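ZmpA Glycopeptidase (Clostridium perfringens, PDB 6XSX) is a metalloprotease whose catalytic M60 module, the part of the longer protein described here, probably cuts the protein backbone of glycosylated substrates. Local coordinates at residues Val55-Val60 and Phe78-Ser83; Val89-Ser94 and Thr101-Pro106; Lys363-Arg368 and Ser395-Leu400; Ala389-Ala394 and Glu419-Tyr424. All blocks are in the same frame, centred on the assembly; numbering follows the deposited sequence.

Overall arrangement
Contacts 1 and 2 belong to the β-rich N-terminal part and contacts 3 and 4 to the helical part; contacts 1 and 3 have centres about 48 Å apart. Contact 1 is buried, contact 2 lies at the surface, and both use the mixed sheet, through neighbouring strands 75-80 and 88-91; S57 of one also bonds to P103 of the other. Contacts 3 and 4 are partly buried and share helix 383-398, whose D396 binds the hydroxyls of Y420 and Y424. Apolar packing runs through all four. Contact 1 adds a water bridge, contact 2 the end of a lysine chain against valine, contact 3 an arginine with a bound diol, contact 4 a Met-aromatic pair.

Contact 1: residues Val55-Val60 and Phe78-Ser83; sequences VKSGQV and FKQMDS
S57 OG, which sits 3.7 Å from F78 CZ, is held by two polar partners. A water donates to S57 OG at 2.6 Å, and the hydroxyl also bonds to P103 O. The same water donates to Q80 OE1 at 2.8 Å, so it joins the two segments, which make no direct hydrogen bond to each other. Both ends of the Q80 amide are bonded: OE1 also takes the backbone N-H of A117, while NE2 gives a nearly straight bond (177°) to M81 O at 2.8 Å, in the amide plane and on a carbonyl lone pair. Next to these polar groups, V55 CG2 packs obliquely on the F78 ring, 3.8 Å from F78 CD1. The F78 ring is brought there with CG anti to the backbone N (chi1 165°), and Q80 N lies above one of its faces. V55 and F78 stand on strands 49-56 and 75-80, both paired with strand 117-123 between them, so their side chains meet across that middle strand. Beyond V55 the chain reverses in a type II turn, K56 to Q59, with Q59 OE1 accepting K56 N at 2.9 Å. Since the water spends its protons on both oxygens, the S57 hydroxyl can turn its own toward P103 O, and the amide of Q80 is locked in one orientation.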
loop_
_atom_site.group_PDB
_atom_site.type_symbol
_atom_site.label_atom_id
_atom_site.label_comp_id
_atom_site.label_asym_id
_atom_site.label_seq_id
_atom_site.Cartn_x
_atom_site.Cartn_y
_atom_site.Cartn_z
ATOM N N VAL A 55 0.770 19.007 -24.901
ATOM C CA VAL A 55 1.749 19.578 -25.813
ATOM C C VAL A 55 2.494 18.447 -26.522
ATOM O O VAL A 55 2.527 17.315 -26.035
ATOM C CB VAL A 55 2.728 20.510 -25.066
ATOM C CG1 VAL A 55 2.071 21.829 -24.673
ATOM C CG2 VAL A 55 3.330 19.827 -23.843
ATOM N N LYS A 56 3.083 18.791 -27.674
ATOM C CA LYS A 56 4.006 17.951 -28.415
ATOM C C LYS A 56 5.428 18.397 -28.095
ATOM O O LYS A 56 5.690 19.596 -28.016
ATOM C CB LYS A 56 3.787 18.139 -29.921
ATOM C CG LYS A 56 2.404 17.771 -30.428
ATOM C CD LYS A 56 2.206 18.049 -31.899
ATOM C CE LYS A 56 0.781 17.751 -32.328
ATOM N NZ LYS A 56 0.627 17.795 -33.801
ATOM N N SER A 57 6.347 17.426 -27.951
ATOM C CA SER A 57 7.759 17.741 -27.815
ATOM C C SER A 57 8.180 18.639 -28.977
ATOM O O SER A 57 7.792 18.389 -30.112
ATOM C CB SER A 57 8.609 16.486 -27.726
ATOM O OG SER A 57 8.492 15.885 -26.429
ATOM N N GLY A 58 8.959 19.688 -28.682
ATOM C CA GLY A 58 9.481 20.545 -29.736
ATOM C C GLY A 58 8.533 21.679 -30.127
ATOM O O GLY A 58 8.898 22.525 -30.942
ATOM N N GLN A 59 7.316 21.708 -29.566
ATOM C CA GLN A 59 6.448 22.845 -29.838
ATOM C C GLN A 59 6.805 23.998 -28.900
ATOM O O GLN A 59 7.417 23.800 -27.852
ATOM C CB GLN A 59 4.960 22.468 -29.831
ATOM C CG GLN A 59 4.289 22.457 -28.464
ATOM C CD GLN A 59 2.776 22.434 -28.557
ATOM O OE1 GLN A 59 2.143 21.382 -28.671
ATOM N NE2 GLN A 59 2.168 23.610 -28.487
ATOM N N VAL A 60 6.413 25.202 -29.318
ATOM C CA VAL A 60 6.557 26.409 -28.526
ATOM C C VAL A 60 5.230 26.670 -27.824
ATOM O O VAL A 60 4.166 26.507 -28.418
ATOM C CB VAL A 60 6.944 27.603 -29.422
ATOM C CG1 VAL A 60 6.903 28.928 -28.668
ATOM C CG2 VAL A 60 8.291 27.390 -30.104
ATOM N N PHE A 78 6.276 19.221 -17.453
ATOM C CA PHE A 78 5.938 18.453 -18.638
ATOM C C PHE A 78 6.097 16.974 -18.295
ATOM O O PHE A 78 7.129 16.568 -17.753
ATOM C CB PHE A 78 6.823 18.836 -19.829
ATOM C CG PHE A 78 6.800 17.875 -21.000
ATOM C CD1 PHE A 78 5.671 17.728 -21.792
ATOM C CD2 PHE A 78 7.922 17.119 -21.324
ATOM C CE1 PHE A 78 5.649 16.840 -22.860
ATOM C CE2 PHE A 78 7.900 16.229 -22.390
ATOM C CZ PHE A 78 6.766 16.091 -23.163
ATOM N N LYS A 79 5.063 16.188 -18.612
ATOM C CA LYS A 79 5.100 14.757 -18.384
ATOM C C LYS A 79 4.849 14.048 -19.712
ATOM O O LYS A 79 3.747 14.125 -20.256
ATOM C CB LYS A 79 4.109 14.379 -17.271
ATOM C CG LYS A 79 4.138 12.917 -16.806
ATOM C CD LYS A 79 3.156 12.045 -17.567
ATOM C CE LYS A 79 3.072 10.614 -17.085
ATOM N NZ LYS A 79 4.221 9.801 -17.557
ATOM N N GLN A 80 5.894 13.384 -20.222
ATOM C CA GLN A 80 5.818 12.537 -21.400
ATOM C C GLN A 80 5.061 11.261 -21.038
ATOM O O GLN A 80 5.282 10.691 -19.967
ATOM C CB GLN A 80 7.233 12.211 -21.883
ATOM C CG GLN A 80 7.338 10.952 -22.742
ATOM C CD GLN A 80 6.779 11.111 -24.137
ATOM O OE1 GLN A 80 7.203 11.984 -24.902
ATOM N NE2 GLN A 80 5.831 10.248 -24.488
ATOM N N MET A 81 4.166 10.823 -21.932
ATOM C CA MET A 81 3.350 9.632 -21.704
ATOM C C MET A 81 4.172 8.353 -21.855
ATOM O O MET A 81 5.037 8.272 -22.730
ATOM C CB MET A 81 2.163 9.570 -22.680
ATOM C CG MET A 81 1.031 10.517 -22.313
ATOM S SD MET A 81 0.507 10.267 -20.597
ATOM C CE MET A 81 -0.465 8.771 -20.755
ATOM N N ASP A 82 3.870 7.365 -20.994
ATOM C CA ASP A 82 4.239 5.965 -21.171
ATOM C C ASP A 82 5.750 5.762 -21.290
ATOM O O ASP A 82 6.214 5.012 -22.156
ATOM C CB ASP A 82 3.528 5.351 -22.379
ATOM C CG ASP A 82 3.248 3.864 -22.232
ATOM O OD1 ASP A 82 3.775 3.251 -21.278
ATOM O OD2 ASP A 82 2.503 3.335 -23.080
ATOM N N SER A 83 6.505 6.405 -20.390
ATOM C CA SER A 83 7.926 6.148 -20.245
ATOM C C SER A 83 8.122 4.940 -19.332
ATOM O O SER A 83 7.220 4.581 -18.578
ATOM C CB SER A 83 8.612 7.375 -19.691
ATOM O OG SER A 83 9.953 7.093 -19.339
HETATM O O HOH W 1 9.343 13.696 -25.346
#

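Contact 2: residues Val89-Ser94 and Thr101-Pro106; sequences VTISLS and TIPEKP
V89 and P103 lead the apolar packing, running antiparallel alongside each other, with V89 CG2 3.9 Å from P103 CG. The other branch, V89 CG1, stands 4.0 Å from the same P103 CG, so the ring carbon rests against both methyls. I91 extends toward the proline from further along the strand, its CD1 ending 4.1 Å from P103 CD. A second kind of contact is the last carbon of a charged chain against a methyl: K105 CE lies 3.6 Å from V89 CG2, the shortest approach between the segments. A bend at chi2 (-58°) steers the end of the K105 chain past the valine methyl. The polar end of K105 is occupied elsewhere, with NZ bonded to D88 O and salt-bridged to the sulfonate of a MES molecule, probably from the crystallisation liquor. Hydrogen bonding bypasses the contact altogether: V89 pairs with F78 and I91 with L76 through their backbones, while I102 pairs with G58 and Q59. F78 also packs on P103 and I91 from strand 75-80. The contact thus sets a loop that leaves strand 96-101, an outermost strand of the four-stranded antiparallel sheet, against strand 88-91, an outermost strand of the mixed sheet, at the surface of the module.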
loop_
_atom_site.group_PDB
_atom_site.type_symbol
_atom_site.label_atom_id
_atom_site.label_comp_id
_atom_site.label_asym_id
_atom_site.label_seq_id
_atom_site.Cartn_x
_atom_site.Cartn_y
_atom_site.Cartn_z
ATOM N N VAL A 89 9.745 16.478 -16.856
ATOM C CA VAL A 89 10.794 17.487 -16.849
ATOM C C VAL A 89 10.215 18.701 -16.127
ATOM O O VAL A 89 9.102 19.123 -16.432
ATOM C CB VAL A 89 11.250 17.898 -18.269
ATOM C CG1 VAL A 89 12.444 18.849 -18.230
ATOM C CG2 VAL A 89 11.548 16.716 -19.180
ATOM N N THR A 90 10.980 19.252 -15.180
ATOM C CA THR A 90 10.601 20.481 -14.501
ATOM C C THR A 90 11.046 21.672 -15.345
ATOM O O THR A 90 12.197 21.720 -15.764
ATOM C CB THR A 90 11.232 20.533 -13.106
ATOM O OG1 THR A 90 10.658 19.430 -12.414
ATOM C CG2 THR A 90 10.910 21.808 -12.360
ATOM N N ILE A 91 10.130 22.621 -15.593
ATOM C CA ILE A 91 10.449 23.810 -16.369
ATOM C C ILE A 91 10.291 25.039 -15.481
ATOM O O ILE A 91 9.201 25.324 -14.993
ATOM C CB ILE A 91 9.611 23.910 -17.663
ATOM C CG1 ILE A 91 9.754 22.656 -18.535
ATOM C CG2 ILE A 91 9.954 25.171 -18.451
ATOM C CD1 ILE A 91 8.592 22.440 -19.487
ATOM N N SER A 92 11.404 25.754 -15.284
ATOM C CA SER A 92 11.401 26.964 -14.479
ATOM C C SER A 92 10.766 28.113 -15.259
ATOM O O SER A 92 10.831 28.141 -16.489
ATOM C CB SER A 92 12.789 27.299 -13.987
ATOM O OG SER A 92 13.044 26.577 -12.788
ATOM N N LEU A 93 10.141 29.037 -14.516
ATOM C CA LEU A 93 9.407 30.161 -15.079
ATOM C C LEU A 93 9.902 31.435 -14.411
ATOM O O LEU A 93 10.274 31.423 -13.244
ATOM C CB LEU A 93 7.905 30.003 -14.805
ATOM C CG LEU A 93 7.203 28.816 -15.462
ATOM C CD1 LEU A 93 5.769 28.692 -14.960
ATOM C CD2 LEU A 93 7.216 28.936 -16.981
ATOM N N SER A 94 9.852 32.539 -15.153
ATOM C CA SER A 94 10.153 33.833 -14.568
ATOM C C SER A 94 8.911 34.720 -14.613
ATOM O O SER A 94 7.951 34.418 -15.319
ATOM C CB SER A 94 11.325 34.454 -15.262
ATOM O OG SER A 94 11.249 34.191 -16.652
ATOM N N THR A 101 10.156 26.105 -25.336
ATOM C CA THR A 101 10.214 24.937 -26.206
ATOM C C THR A 101 10.001 23.691 -25.348
ATOM O O THR A 101 10.737 23.452 -24.391
ATOM C CB THR A 101 11.514 24.899 -27.028
ATOM O OG1 THR A 101 11.546 26.098 -27.804
ATOM C CG2 THR A 101 11.605 23.717 -27.974
ATOM N N ILE A 102 8.965 22.916 -25.681
ATOM C CA ILE A 102 8.679 21.708 -24.921
ATOM C C ILE A 102 9.810 20.708 -25.151
ATOM O O ILE A 102 10.179 20.443 -26.287
ATOM C CB ILE A 102 7.286 21.143 -25.277
ATOM C CG1 ILE A 102 6.180 22.148 -24.931
ATOM C CG2 ILE A 102 7.059 19.790 -24.603
ATOM C CD1 ILE A 102 6.201 22.628 -23.478
ATOM N N PRO A 103 10.424 20.130 -24.095
ATOM C CA PRO A 103 11.531 19.195 -24.292
ATOM C C PRO A 103 11.075 17.824 -24.795
ATOM O O PRO A 103 9.876 17.547 -24.925
ATOM C CB PRO A 103 12.140 19.097 -22.884
ATOM C CG PRO A 103 10.955 19.317 -21.961
ATOM C CD PRO A 103 10.096 20.340 -22.677
ATOM N N GLU A 104 12.063 16.958 -25.046
ATOM C CA GLU A 104 11.821 15.657 -25.641
ATOM C C GLU A 104 12.619 14.602 -24.876
ATOM O O GLU A 104 13.822 14.755 -24.670
ATOM C CB GLU A 104 12.212 15.699 -27.120
ATOM C CG GLU A 104 11.913 14.407 -27.857
ATOM C CD GLU A 104 12.339 14.360 -29.319
ATOM O OE1 GLU A 104 12.919 15.357 -29.794
ATOM O OE2 GLU A 104 12.095 13.320 -29.983
ATOM N N LYS A 105 11.935 13.533 -24.451
ATOM C CA LYS A 105 12.591 12.426 -23.777
ATOM C C LYS A 105 13.291 11.551 -24.820
ATOM O O LYS A 105 12.855 11.494 -25.967
ATOM C CB LYS A 105 11.571 11.630 -22.954
ATOM C CG LYS A 105 11.072 12.305 -21.681
ATOM C CD LYS A 105 12.195 12.653 -20.716
ATOM C CE LYS A 105 11.684 13.085 -19.359
ATOM N NZ LYS A 105 12.743 13.052 -18.324
ATOM N N PRO A 106 14.389 10.837 -24.468
ATOM C CA PRO A 106 14.997 9.867 -25.387
ATOM C C PRO A 106 13.976 8.814 -25.813
ATOM O O PRO A 106 13.242 8.280 -24.981
ATOM C CB PRO A 106 16.136 9.234 -24.570
ATOM C CG PRO A 106 16.447 10.277 -23.504
ATOM C CD PRO A 106 15.109 10.925 -23.186
#

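Contact 3: residues Lys363-Arg368 and Ser395-Leu400; sequences KTFWPR and SDVFKL. With EDO (1,2-ethanediol), chain G.
A Schellman motif ends helix 383-398 just where V397 packs on F365 and R368, and F398 on F365, at the start of helix 365-375, in the helical part of the M60 peptidase module. K399, with positive phi, is the C-prime residue: L400 N bonds to S395 O, and K399 N weakly to D396 O. The two phenylalanines meet obliquely, planes at 32° and centroids 5.5 Å apart, with F365 CD1 only 3.4 Å from F398 CE2. With CG1 opposite its backbone nitrogen (chi1 166°), V397 sets this methyl between two flat groups: at the edge of the F365 ring and over one face of the R368 guanidinium, 3.8 Å from R368 NH1. A bend at chi3 folds the arginine alongside V397 in the opposite sense. An ethanediol molecule, probably from the crystallisation liquor, fills the corner between these groups. Its O1 accepts R368 NH1 at 2.8 Å, a bent bond of 140°, and donates to T364 OG1 at 2.7 Å, while D362 holds the diol as well. Carbon C2 of the diol lies over one face of the F398 ring, 3.3 Å from F398 CD1. L355 and L358 of helix 347-361 back the F365 ring. At the guanidinium edge, a water accepts R368 NH2 at 2.9 Å and passes a proton of its own to D396 O at 3.1 Å.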
loop_
_atom_site.group_PDB
_atom_site.type_symbol
_atom_site.label_atom_id
_atom_site.label_comp_id
_atom_site.label_asym_id
_atom_site.label_seq_id
_atom_site.Cartn_x
_atom_site.Cartn_y
_atom_site.Cartn_z
ATOM N N LYS A 363 -6.218 -4.624 15.742
ATOM C CA LYS A 363 -6.167 -3.773 14.566
ATOM C C LYS A 363 -5.603 -2.382 14.875
ATOM O O LYS A 363 -5.280 -1.652 13.941
ATOM C CB LYS A 363 -7.565 -3.678 13.954
ATOM C CG LYS A 363 -8.580 -2.924 14.799
ATOM C CD LYS A 363 -9.969 -3.020 14.214
ATOM C CE LYS A 363 -10.851 -1.876 14.652
ATOM N NZ LYS A 363 -12.121 -1.858 13.889
ATOM N N THR A 364 -5.464 -2.020 16.159
ATOM C CA THR A 364 -4.865 -0.737 16.526
ATOM C C THR A 364 -3.336 -0.806 16.547
ATOM O O THR A 364 -2.679 0.203 16.792
ATOM C CB THR A 364 -5.357 -0.191 17.878
ATOM O OG1 THR A 364 -4.867 -1.002 18.949
ATOM C CG2 THR A 364 -6.863 -0.026 17.963
ATOM N N PHE A 365 -2.764 -1.991 16.310
ATOM C CA PHE A 365 -1.326 -2.170 16.469
ATOM C C PHE A 365 -0.547 -1.325 15.456
ATOM O O PHE A 365 0.323 -0.544 15.840
ATOM C CB PHE A 365 -0.922 -3.646 16.385
ATOM C CG PHE A 365 0.562 -3.887 16.213
ATOM C CD1 PHE A 365 1.469 -3.485 17.184
ATOM C CD2 PHE A 365 1.056 -4.512 15.079
ATOM C CE1 PHE A 365 2.831 -3.704 17.022
ATOM C CE2 PHE A 365 2.418 -4.727 14.915
ATOM C CZ PHE A 365 3.305 -4.317 15.885
ATOM N N TRP A 366 -0.829 -1.513 14.162
ATOM C CA TRP A 366 0.064 -0.995 13.133
ATOM C C TRP A 366 0.182 0.534 13.187
ATOM O O TRP A 366 1.292 1.060 13.224
ATOM C CB TRP A 366 -0.287 -1.519 11.732
ATOM C CG TRP A 366 0.817 -1.246 10.757
ATOM C CD1 TRP A 366 0.783 -0.427 9.665
ATOM C CD2 TRP A 366 2.163 -1.757 10.835
ATOM N NE1 TRP A 366 2.005 -0.411 9.045
ATOM C CE2 TRP A 366 2.876 -1.204 9.749
ATOM C CE3 TRP A 366 2.828 -2.633 11.707
ATOM C CZ2 TRP A 366 4.219 -1.513 9.513
ATOM C CZ3 TRP A 366 4.159 -2.922 11.482
ATOM C CH2 TRP A 366 4.844 -2.367 10.397
ATOM N N PRO A 367 -0.929 1.312 13.203
ATOM C CA PRO A 367 -0.835 2.773 13.262
ATOM C C PRO A 367 0.063 3.248 14.412
ATOM O O PRO A 367 0.917 4.119 14.222
ATOM C CB PRO A 367 -2.293 3.247 13.397
ATOM C CG PRO A 367 -3.091 1.993 13.731
ATOM C CD PRO A 367 -2.321 0.841 13.128
ATOM N N ARG A 368 -0.084 2.605 15.579
ATOM C CA ARG A 368 0.680 2.965 16.765
ATOM C C ARG A 368 2.148 2.574 16.587
ATOM O O ARG A 368 3.032 3.333 16.973
ATOM C CB ARG A 368 0.045 2.369 18.024
ATOM C CG ARG A 368 -1.381 2.848 18.289
ATOM C CD ARG A 368 -1.974 2.220 19.545
ATOM N NE ARG A 368 -1.122 2.586 20.676
ATOM C CZ ARG A 368 -0.974 1.910 21.817
ATOM N NH1 ARG A 368 -1.628 0.779 22.029
ATOM N NH2 ARG A 368 -0.153 2.370 22.741
ATOM N N SER A 395 6.447 -4.307 21.978
ATOM C CA SER A 395 6.212 -4.563 23.389
ATOM C C SER A 395 5.616 -3.332 24.072
ATOM O O SER A 395 4.654 -3.464 24.823
ATOM C CB SER A 395 7.453 -5.056 24.087
ATOM O OG SER A 395 7.781 -6.372 23.656
ATOM N N ASP A 396 6.193 -2.147 23.810
ATOM C CA ASP A 396 5.688 -0.897 24.368
ATOM C C ASP A 396 4.249 -0.635 23.917
ATOM O O ASP A 396 3.407 -0.259 24.728
ATOM C CB ASP A 396 6.551 0.302 23.969
ATOM C CG ASP A 396 7.935 0.331 24.599
ATOM O OD1 ASP A 396 8.057 -0.064 25.784
ATOM O OD2 ASP A 396 8.884 0.757 23.898
ATOM N N VAL A 397 3.976 -0.803 22.618
ATOM C CA VAL A 397 2.648 -0.546 22.078
ATOM C C VAL A 397 1.615 -1.409 22.811
ATOM O O VAL A 397 0.540 -0.928 23.170
ATOM C CB VAL A 397 2.596 -0.746 20.548
ATOM C CG1 VAL A 397 1.164 -0.827 20.020
ATOM C CG2 VAL A 397 3.366 0.337 19.802
ATOM N N PHE A 398 1.943 -2.686 23.043
ATOM C CA PHE A 398 0.971 -3.608 23.614
ATOM C C PHE A 398 0.974 -3.565 25.141
ATOM O O PHE A 398 0.010 -4.003 25.759
ATOM C CB PHE A 398 1.204 -5.042 23.131
ATOM C CG PHE A 398 0.420 -5.435 21.903
ATOM C CD1 PHE A 398 -0.890 -5.884 22.008
ATOM C CD2 PHE A 398 0.990 -5.360 20.638
ATOM C CE1 PHE A 398 -1.614 -6.236 20.875
ATOM C CE2 PHE A 398 0.268 -5.720 19.509
ATOM C CZ PHE A 398 -1.032 -6.161 19.629
ATOM N N LYS A 399 2.062 -3.057 25.734
ATOM C CA LYS A 399 2.346 -3.244 27.152
ATOM C C LYS A 399 2.453 -4.739 27.457
ATOM O O LYS A 399 1.989 -5.194 28.502
ATOM C CB LYS A 399 1.271 -2.615 28.052
ATOM C CG LYS A 399 1.061 -1.114 27.919
ATOM C CD LYS A 399 2.319 -0.316 28.186
ATOM C CE LYS A 399 2.064 1.160 28.418
ATOM N NZ LYS A 399 1.345 1.395 29.693
ATOM N N LEU A 400 3.061 -5.493 26.537
ATOM C CA LEU A 400 3.232 -6.926 26.713
ATOM C C LEU A 400 4.684 -7.299 26.434
ATOM O O LEU A 400 5.357 -6.651 25.641
ATOM C CB LEU A 400 2.298 -7.686 25.761
ATOM C CG LEU A 400 0.806 -7.655 26.093
ATOM C CD1 LEU A 400 -0.027 -8.186 24.928
ATOM C CD2 LEU A 400 0.503 -8.430 27.373
HETATM C C1 EDO G . -2.121 -2.423 20.237
HETATM O O1 EDO G . -2.386 -1.038 20.099
HETATM C C2 EDO G . -2.238 -2.885 21.644
HETATM O O2 EDO G . -3.308 -2.264 22.323
HETATM O O HOH W 2 0.946 1.516 25.327
#

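Contact 4: residues Ala389-Ala394 and Glu419-Tyr424; sequences AWVMAA and EYTSKY
The Y420 ring is sandwiched between the sulfur of M392 on one face and the ammonium of K423 on the other. M392 SD lies 4.2 Å from the centre of the Y420 ring and 22° off its normal, a Met-aromatic contact over the face, displaced toward the rim. On the opposite face K423 NZ sits above the ring centre, where a positive charge would probably be favoured by the aromatic electrons; NZ also bonds to Y420 O at 3.2 Å. The methionine touches with more than its sulfur: M392 CG is 3.5 Å from Y420 CD2, and M392 CB 3.6 Å from Y420 CE2, the chain passing at about a right angle to the tyrosine. Y420 reaches across with CG opposite the backbone nitrogen (chi1 180°), and its hydroxyl is held by D396 OD2, one helical turn on from M392. Beside it T421 presents its methyl, CG2 lying 4.0 Å from both V391 CG1 and V391 O. The other branch of T421, OG1, goes to D401 and S403, so the threonine turns its methyl to V391 and its hydroxyl to D401 and S403. Helix 415-421 ends here in a type I turn from T421 to Y424, with Y424 N bonded to T421 O at 3.0 Å and S422 OG to E419 O. The Y424 hydroxyl takes the second oxygen of D396. What results is a helix terminus packed against the flank of helix 383-398, centred on a Met-aromatic pair.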
loop_
_atom_site.group_PDB
_atom_site.type_symbol
_atom_site.label_atom_id
_atom_site.label_comp_id
_atom_site.label_asym_id
_atom_site.label_seq_id
_atom_site.Cartn_x
_atom_site.Cartn_y
_atom_site.Cartn_z
ATOM N N ALA A 389 14.655 -3.864 17.743
ATOM C CA ALA A 389 13.885 -2.648 17.967
ATOM C C ALA A 389 12.388 -2.916 17.791
ATOM O O ALA A 389 11.577 -2.359 18.522
ATOM C CB ALA A 389 14.377 -1.524 17.084
ATOM N N TRP A 390 12.030 -3.771 16.819
ATOM C CA TRP A 390 10.635 -4.138 16.605
ATOM C C TRP A 390 10.073 -4.766 17.877
ATOM O O TRP A 390 8.936 -4.491 18.266
ATOM C CB TRP A 390 10.493 -5.145 15.462
ATOM C CG TRP A 390 10.831 -4.668 14.085
ATOM C CD1 TRP A 390 11.061 -3.388 13.667
ATOM C CD2 TRP A 390 10.911 -5.494 12.908
ATOM N NE1 TRP A 390 11.308 -3.370 12.319
ATOM C CE2 TRP A 390 11.222 -4.644 11.827
ATOM C CE3 TRP A 390 10.762 -6.866 12.669
ATOM C CZ2 TRP A 390 11.380 -5.124 10.526
ATOM C CZ3 TRP A 390 10.916 -7.341 11.384
ATOM C CH2 TRP A 390 11.228 -6.480 10.330
ATOM N N VAL A 391 10.879 -5.635 18.502
ATOM C CA VAL A 391 10.421 -6.392 19.654
ATOM C C VAL A 391 10.102 -5.410 20.776
ATOM O O VAL A 391 9.104 -5.559 21.474
ATOM C CB VAL A 391 11.464 -7.428 20.103
ATOM C CG1 VAL A 391 11.056 -8.105 21.407
ATOM C CG2 VAL A 391 11.722 -8.456 19.018
ATOM N N MET A 392 10.966 -4.397 20.919
ATOM C CA MET A 392 10.853 -3.428 21.997
ATOM C C MET A 392 9.672 -2.497 21.747
ATOM O O MET A 392 8.881 -2.260 22.661
ATOM C CB MET A 392 12.148 -2.626 22.159
ATOM C CG MET A 392 13.250 -3.470 22.764
ATOM S SD MET A 392 14.800 -2.581 23.038
ATOM C CE MET A 392 15.330 -2.250 21.359
ATOM N N ALA A 393 9.565 -2.000 20.506
ATOM C CA ALA A 393 8.514 -1.075 20.102
ATOM C C ALA A 393 7.140 -1.745 20.166
ATOM O O ALA A 393 6.185 -1.154 20.682
ATOM C CB ALA A 393 8.801 -0.497 18.736
ATOM N N ALA A 394 7.046 -2.974 19.642
ATOM C CA ALA A 394 5.806 -3.736 19.689
ATOM C C ALA A 394 5.435 -4.028 21.146
ATOM O O ALA A 394 4.263 -3.984 21.513
ATOM C CB ALA A 394 5.921 -5.004 18.868
ATOM N N GLU A 419 15.451 -7.894 28.789
ATOM C CA GLU A 419 15.431 -7.086 29.996
ATOM C C GLU A 419 14.447 -5.933 29.812
ATOM O O GLU A 419 13.588 -5.722 30.664
ATOM C CB GLU A 419 16.827 -6.577 30.357
ATOM C CG GLU A 419 17.793 -7.667 30.792
ATOM C CD GLU A 419 19.223 -7.188 31.013
ATOM O OE1 GLU A 419 20.069 -8.030 31.372
ATOM O OE2 GLU A 419 19.491 -5.972 30.831
ATOM N N TYR A 420 14.566 -5.219 28.681
ATOM C CA TYR A 420 13.710 -4.081 28.373
ATOM C C TYR A 420 12.240 -4.500 28.415
ATOM O O TYR A 420 11.428 -3.841 29.061
ATOM C CB TYR A 420 14.070 -3.466 27.016
ATOM C CG TYR A 420 13.239 -2.277 26.587
ATOM C CD1 TYR A 420 13.642 -0.979 26.871
ATOM C CD2 TYR A 420 12.056 -2.441 25.874
ATOM C CE1 TYR A 420 12.895 0.119 26.467
ATOM C CE2 TYR A 420 11.297 -1.354 25.463
ATOM C CZ TYR A 420 11.714 -0.067 25.759
ATOM O OH TYR A 420 10.969 1.013 25.361
ATOM N N THR A 421 11.914 -5.593 27.717
ATOM C CA THR A 421 10.527 -5.967 27.479
ATOM C C THR A 421 9.932 -6.639 28.713
ATOM O O THR A 421 8.709 -6.685 28.859
ATOM C CB THR A 421 10.376 -6.861 26.240
ATOM O OG1 THR A 421 11.004 -8.115 26.502
ATOM C CG2 THR A 421 10.950 -6.245 24.982
ATOM N N SER A 422 10.805 -7.137 29.598
ATOM C CA SER A 422 10.384 -7.883 30.774
ATOM C C SER A 422 9.740 -6.956 31.808
ATOM O O SER A 422 9.264 -7.421 32.841
ATOM C CB SER A 422 11.523 -8.679 31.365
ATOM O OG SER A 422 12.355 -7.850 32.162
ATOM N N LYS A 423 9.699 -5.650 31.507
ATOM C CA LYS A 423 8.957 -4.700 32.322
ATOM C C LYS A 423 7.451 -4.893 32.149
ATOM O O LYS A 423 6.677 -4.345 32.929
ATOM C CB LYS A 423 9.368 -3.249 32.034
ATOM C CG LYS A 423 8.813 -2.629 30.756
ATOM C CD LYS A 423 8.951 -1.115 30.705
ATOM C CE LYS A 423 10.385 -0.634 30.750
ATOM N NZ LYS A 423 11.031 -0.670 29.417
ATOM N N TYR A 424 7.037 -5.653 31.125
ATOM C CA TYR A 424 5.626 -5.944 30.913
ATOM C C TYR A 424 5.332 -7.416 31.187
ATOM O O TYR A 424 6.210 -8.269 31.071
ATOM C CB TYR A 424 5.202 -5.618 29.477
ATOM C CG TYR A 424 5.515 -4.210 29.049
ATOM C CD1 TYR A 424 4.881 -3.130 29.647
ATOM C CD2 TYR A 424 6.455 -3.959 28.060
ATOM C CE1 TYR A 424 5.176 -1.829 29.272
ATOM C CE2 TYR A 424 6.753 -2.664 27.667
ATOM C CZ TYR A 424 6.107 -1.598 28.276
ATOM O OH TYR A 424 6.390 -0.321 27.902
#